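Local atomic coordinates of DNA protection during starvation protein (Brevibacillus brevis, PDB entry 1N1Q), a protein that probably protects DNA during starvation by binding it and by oxidising iron(II) with hydrogen peroxide, storing the iron as a ferric mineral inside a hollow twelve-subunit shell. Residues 17-22 against 80-85; 58-63 against 128-133. All coordinates share one frame; numbering follows the deposited sequence.

Contact 1. Residues 17-22 against 80-85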
loop_
_atom_site.group_PDB
_atom_site.type_symbol
_atom_site.label_atom_id
_atom_site.label_comp_id
_atom_site.label_asym_id
_atom_site.label_seq_id
_atom_site.Cartn_x
_atom_site.Cartn_y
_atom_site.Cartn_z
ATOM N N VAL A 17 -4.914 10.858 27.259
ATOM C CA VAL A 17 -4.743 9.874 26.199
ATOM C C VAL A 17 -5.974 8.981 26.285
ATOM O O VAL A 17 -6.605 8.682 25.277
ATOM C CB VAL A 17 -3.476 8.999 26.411
ATOM C CG1 VAL A 17 -3.525 7.782 25.489
ATOM C CG2 VAL A 17 -2.215 9.812 26.117
ATOM N N ALA A 18 -6.324 8.585 27.509
ATOM C CA ALA A 18 -7.479 7.724 27.728
ATOM C C ALA A 18 -8.765 8.428 27.293
ATOM O O ALA A 18 -9.622 7.822 26.644
ATOM C CB ALA A 18 -7.567 7.329 29.201
ATOM N N ASN A 19 -8.891 9.707 27.649
ATOM C CA ASN A 19 -10.079 10.476 27.290
ATOM C C ASN A 19 -10.266 10.560 25.785
ATOM O O ASN A 19 -11.369 10.352 25.281
ATOM C CB ASN A 19 -10.012 11.894 27.865
ATOM C CG ASN A 19 -10.422 11.954 29.320
ATOM O OD1 ASN A 19 -11.171 11.105 29.790
ATOM N ND2 ASN A 19 -9.953 12.971 30.034
ATOM N N TRP A 20 -9.191 10.869 25.067
ATOM C CA TRP A 20 -9.272 10.989 23.621
ATOM C C TRP A 20 -9.439 9.665 22.898
ATOM O O TRP A 20 -9.980 9.626 21.788
ATOM C CB TRP A 20 -8.069 11.771 23.086
ATOM C CG TRP A 20 -8.229 13.236 23.341
ATOM C CD1 TRP A 20 -7.585 13.988 24.285
ATOM C CD2 TRP A 20 -9.175 14.106 22.713
ATOM N NE1 TRP A 20 -8.079 15.273 24.287
ATOM C CE2 TRP A 20 -9.058 15.372 23.333
ATOM C CE3 TRP A 20 -10.118 13.937 21.688
ATOM C CZ2 TRP A 20 -9.846 16.464 22.962
ATOM C CZ3 TRP A 20 -10.904 15.023 21.318
ATOM C CH2 TRP A 20 -10.764 16.270 21.956
ATOM N N VAL A 21 -8.980 8.581 23.512
ATOM C CA VAL A 21 -9.157 7.263 22.905
ATOM C C VAL A 21 -10.651 6.958 22.993
ATOM O O VAL A 21 -11.244 6.422 22.064
ATOM C CB VAL A 21 -8.352 6.172 23.652
ATOM C CG1 VAL A 21 -8.621 4.792 23.040
ATOM C CG2 VAL A 21 -6.886 6.486 23.574
ATOM N N VAL A 22 -11.258 7.320 24.117
ATOM C CA VAL A 22 -12.695 7.119 24.296
ATOM C C VAL A 22 -13.457 8.020 23.313
ATOM O O VAL A 22 -14.371 7.567 22.616
ATOM C CB VAL A 22 -13.144 7.465 25.746
ATOM C CG1 VAL A 22 -14.666 7.606 25.809
ATOM C CG2 VAL A 22 -12.677 6.380 26.709
ATOM N N GLU A 80 -10.665 2.473 31.807
ATOM C CA GLU A 80 -10.358 2.531 33.224
ATOM C C GLU A 80 -9.979 3.930 33.704
ATOM O O GLU A 80 -10.456 4.384 34.746
ATOM C CB GLU A 80 -9.220 1.555 33.527
ATOM C CG GLU A 80 -8.756 1.588 34.953
ATOM C CD GLU A 80 -8.808 0.234 35.600
ATOM O OE1 GLU A 80 -7.901 -0.581 35.337
ATOM O OE2 GLU A 80 -9.766 -0.019 36.365
ATOM N N GLU A 81 -9.131 4.612 32.941
ATOM C CA GLU A 81 -8.648 5.931 33.329
ATOM C C GLU A 81 -9.428 7.139 32.825
ATOM O O GLU A 81 -9.346 8.212 33.417
ATOM C CB GLU A 81 -7.180 6.070 32.913
ATOM C CG GLU A 81 -6.243 5.060 33.560
ATOM C CD GLU A 81 -6.316 5.089 35.075
ATOM O OE1 GLU A 81 -6.452 6.191 35.634
ATOM O OE2 GLU A 81 -6.229 4.016 35.709
ATOM N N ALA A 82 -10.180 6.975 31.743
ATOM C CA ALA A 82 -10.939 8.093 31.183
ATOM C C ALA A 82 -12.030 8.626 32.107
ATOM O O ALA A 82 -12.677 7.864 32.831
ATOM C CB ALA A 82 -11.562 7.685 29.850
ATOM N N SER A 83 -12.228 9.942 32.075
ATOM C CA SER A 83 -13.263 10.585 32.871
ATOM C C SER A 83 -14.460 10.790 31.950
ATOM O O SER A 83 -15.566 11.103 32.392
ATOM C CB SER A 83 -12.779 11.934 33.417
ATOM O OG SER A 83 -12.332 12.780 32.381
ATOM N N ILE A 84 -14.224 10.599 30.656
ATOM C CA ILE A 84 -15.269 10.738 29.650
ATOM C C ILE A 84 -16.101 9.444 29.533
ATOM O O ILE A 84 -15.540 8.354 29.461
ATOM C CB ILE A 84 -14.649 11.082 28.272
ATOM C CG1 ILE A 84 -13.808 12.359 28.397
ATOM C CG2 ILE A 84 -15.750 11.197 27.222
ATOM C CD1 ILE A 84 -14.114 13.432 27.397
ATOM N N LYS A 85 -17.435 9.565 29.532
ATOM C CA LYS A 85 -18.340 8.408 29.411
ATOM C C LYS A 85 -18.620 8.106 27.935
ATOM O O LYS A 85 -18.541 8.997 27.093
ATOM C CB LYS A 85 -19.681 8.673 30.121
ATOM C CG LYS A 85 -19.589 9.027 31.597
ATOM C CD LYS A 85 -18.956 7.926 32.428
ATOM C CE LYS A 85 -19.191 8.188 33.913
ATOM N NZ LYS A 85 -18.353 7.322 34.794
#
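The side-chain amide of Asn19 carries the polar part of this contact, meeting the backbone of Ser83 and Ile84 where the chain has just left helix 75-81. Asn19 OD1 accepts two backbone N-H groups. Ser83 N approaches in the carbonyl plane at 2.8 Å from Asn19 OD1, with an N-H...O angle of 150°, whereas Ile84 N, 3.2 Å from the same OD1, lies above that plane, 37° out of it. Two successive amides thus grip one oxygen from different directions. Asn19 CG stands anti to its own carbonyl carbon (chi1 -81°), which carries the amide across to the turn. The other arm of the amide, Asn19 ND2, makes a weak hydrogen bond to Ser83 OG, and Gln16 OE1 also accepts from ND2; the firmer partner of the Ser83 hydroxyl is Glu110 on helix 93-120. Helix 4-33 is the first helix of the ferritin-like four-helix bundle, and 75-81 is the short helix in the connection between the second and third, an element characteristic of Dps proteins. Ala82 is the first residue past its helical part, so the Asn19 bonds tie down the exit of that helix against the bundle. Apolar packing follows on the same face. Ala82 CB points at the helix and lies 3.6 Å from Val22 CG2, while Ala18 CB sits 3.9 Å from Glu81 CB. Further along, Val22 CG1 and Ile84 CG2 pass in opposite directions at 4.0 Å. The other branch of Ile84 crosses obliquely over the same face of the Asn19 amide from which Ile84 N approaches, CG1 lying 3.5 Å from Asn19 CG, and the Ile84 side chain also touches Leu107.

Contact 2. Residues 58-63 against 128-133. With FEO (mu-oxo-diiron), chain E.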
loop_
_atom_site.group_PDB
_atom_site.type_symbol
_atom_site.label_atom_id
_atom_site.label_comp_id
_atom_site.label_asym_id
_atom_site.label_seq_id
_atom_site.Cartn_x
_atom_site.Cartn_y
_atom_site.Cartn_z
ATOM N N ASP A 58 -2.149 10.635 19.392
ATOM C CA ASP A 58 -0.753 10.454 19.033
ATOM C C ASP A 58 0.191 11.478 19.661
ATOM O O ASP A 58 1.250 11.111 20.165
ATOM C CB ASP A 58 -0.596 10.467 17.509
ATOM C CG ASP A 58 0.664 9.745 17.042
ATOM O OD1 ASP A 58 0.904 8.616 17.499
ATOM O OD2 ASP A 58 1.404 10.303 16.209
ATOM N N THR A 59 -0.184 12.753 19.645
ATOM C CA THR A 59 0.680 13.782 20.226
ATOM C C THR A 59 0.821 13.601 21.736
ATOM O O THR A 59 1.925 13.705 22.276
ATOM C CB THR A 59 0.156 15.211 19.955
ATOM O OG1 THR A 59 -1.113 15.378 20.597
ATOM C CG2 THR A 59 0.005 15.452 18.475
ATOM N N LEU A 60 -0.295 13.332 22.409
ATOM C CA LEU A 60 -0.283 13.131 23.858
ATOM C C LEU A 60 0.572 11.922 24.240
ATOM O O LEU A 60 1.446 12.016 25.106
ATOM C CB LEU A 60 -1.718 12.952 24.383
ATOM C CG LEU A 60 -2.587 14.220 24.387
ATOM C CD1 LEU A 60 -4.032 13.865 24.695
ATOM C CD2 LEU A 60 -2.037 15.205 25.411
ATOM N N ALA A 61 0.331 10.790 23.590
ATOM C CA ALA A 61 1.088 9.578 23.881
ATOM C C ALA A 61 2.581 9.765 23.612
ATOM O O ALA A 61 3.428 9.308 24.374
ATOM C CB ALA A 61 0.554 8.425 23.052
ATOM N N GLU A 62 2.909 10.441 22.521
ATOM C CA GLU A 62 4.310 10.654 22.202
ATOM C C GLU A 62 4.990 11.651 23.123
ATOM O O GLU A 62 6.204 11.583 23.312
ATOM C CB GLU A 62 4.459 11.029 20.723
ATOM C CG GLU A 62 4.237 9.798 19.860
ATOM C CD GLU A 62 4.308 10.048 18.375
ATOM O OE1 GLU A 62 4.396 11.219 17.955
ATOM O OE2 GLU A 62 4.262 9.052 17.626
ATOM N N ARG A 63 4.212 12.549 23.717
ATOM C CA ARG A 63 4.776 13.496 24.667
ATOM C C ARG A 63 5.107 12.673 25.920
ATOM O O ARG A 63 6.127 12.902 26.576
ATOM C CB ARG A 63 3.775 14.618 24.989
ATOM C CG ARG A 63 4.295 15.657 25.980
ATOM C CD ARG A 63 5.587 16.309 25.488
ATOM N NE ARG A 63 6.267 17.041 26.554
ATOM C CZ ARG A 63 7.548 17.386 26.523
ATOM N NH1 ARG A 63 8.298 17.073 25.475
ATOM N NH2 ARG A 63 8.087 18.015 27.556
ATOM N N ASP A 128 2.353 23.553 27.419
ATOM C CA ASP A 128 2.049 24.197 26.152
ATOM C C ASP A 128 1.202 23.325 25.226
ATOM O O ASP A 128 0.256 23.812 24.603
ATOM C CB ASP A 128 3.341 24.596 25.441
ATOM C CG ASP A 128 3.086 25.475 24.226
ATOM O OD1 ASP A 128 2.619 26.613 24.410
ATOM O OD2 ASP A 128 3.338 25.015 23.095
ATOM N N MET A 129 1.533 22.039 25.130
ATOM C CA MET A 129 0.771 21.135 24.273
ATOM C C MET A 129 -0.664 21.029 24.785
ATOM O O MET A 129 -1.623 21.025 24.012
ATOM C CB MET A 129 1.398 19.736 24.256
ATOM C CG MET A 129 0.524 18.684 24.895
ATOM S SD MET A 129 1.043 17.035 24.480
ATOM C CE MET A 129 0.610 16.961 22.809
ATOM N N LEU A 130 -0.804 20.913 26.100
ATOM C CA LEU A 130 -2.128 20.800 26.703
ATOM C C LEU A 130 -2.918 22.080 26.445
ATOM O O LEU A 130 -4.126 22.039 26.217
ATOM C CB LEU A 130 -2.012 20.565 28.211
ATOM C CG LEU A 130 -1.326 19.257 28.626
ATOM C CD1 LEU A 130 -1.185 19.211 30.140
ATOM C CD2 LEU A 130 -2.136 18.071 28.121
ATOM N N ASP A 131 -2.222 23.212 26.482
ATOM C CA ASP A 131 -2.845 24.512 26.255
ATOM C C ASP A 131 -3.411 24.590 24.832
ATOM O O ASP A 131 -4.522 25.087 24.627
ATOM C CB ASP A 131 -1.811 25.620 26.494
ATOM C CG ASP A 131 -2.438 27.006 26.651
ATOM O OD1 ASP A 131 -3.594 27.101 27.107
ATOM O OD2 ASP A 131 -1.747 27.996 26.342
ATOM N N ALA A 132 -2.654 24.088 23.858
ATOM C CA ALA A 132 -3.107 24.093 22.469
ATOM C C ALA A 132 -4.401 23.290 22.308
ATOM O O ALA A 132 -5.297 23.698 21.575
ATOM C CB ALA A 132 -2.012 23.538 21.545
ATOM N N ILE A 133 -4.503 22.152 22.989
ATOM C CA ILE A 133 -5.725 21.342 22.909
ATOM C C ILE A 133 -6.859 22.136 23.561
ATOM O O ILE A 133 -7.967 22.229 23.026
ATOM C CB ILE A 133 -5.608 19.983 23.668
ATOM C CG1 ILE A 133 -4.766 18.979 22.870
ATOM C CG2 ILE A 133 -7.006 19.388 23.892
ATOM C CD1 ILE A 133 -3.416 19.450 22.518
HETATM FE FE1 FEO E . 3.122 8.906 15.902
HETATM FE FE2 FEO E . 5.338 10.956 14.467
HETATM O O FEO E . 3.795 9.730 14.329
HETATM O O HOH W 1 6.899 9.602 13.744
#
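Met129 reaches across to three residues of the facing helix with its chi1 at 114°, an eclipsed torsion away from the staggered positions. Its SD lies between Leu60 and Arg63, 3.7 Å from Leu60 CD2 and equally far from Arg63 CB, and a bend at chi3 turns the methyl toward Thr59. There Met129 CE packs tightly, 3.4 Å from Thr59 CB, beside a hydroxyl that is hydrogen-bonded to His56 O of its own helix. The same Leu60 CD2 also meets Leu130 CD2 at 3.9 Å, the two side chains crossing at about a right angle. Helices 39-66 and 124-148 run antiparallel here (167°), as the second and fourth helices of a ferritin-like bundle, with axes 11.2 Å apart and the gap bridged mainly by Met129, with Leu60 and Leu130 beside it. Past the sulfur, the Arg63 guanidinium goes to the start of helix 124-148, with a salt bridge to Asp123 and a hydrogen bond from NE to Thr126. Another face of helix 39-66 serves the ferroxidase centre: Asp58 OD2 and Glu62 OE2, one turn apart, bind iron FE1 of the mu-oxo-diiron group at 2.2 and 2.1 Å, and His31 of the second subunit completes this set of protein ligands. Asp58 OD1 accepts a hydrogen bond from Trp32 of that subunit, which probably helps to hold the carboxylate in place.

How the contacts relate
The centres of the two contacts are 15 Å apart within one ferritin-like bundle, and their segments alternate along the chain: 17-22, 58-63, 80-85, 128-133. Contact 1 fastens the short helix 75-81 and its exit to helix 4-33; contact 2 joins helices 39-66 and 124-148. They meet in the core, where Trp20 CD1 packs 3.6 Å from Leu60 CD1 and Val17 CG2 lies as near to Leu60 CB. Helix 4-33 therefore faces the connecting segment on one side and helix 39-66 on another. Both contacts touch the second subunit, contact 2 through the shared iron site, so helix 39-66 takes part in both the bundle packing and the ferroxidase interface.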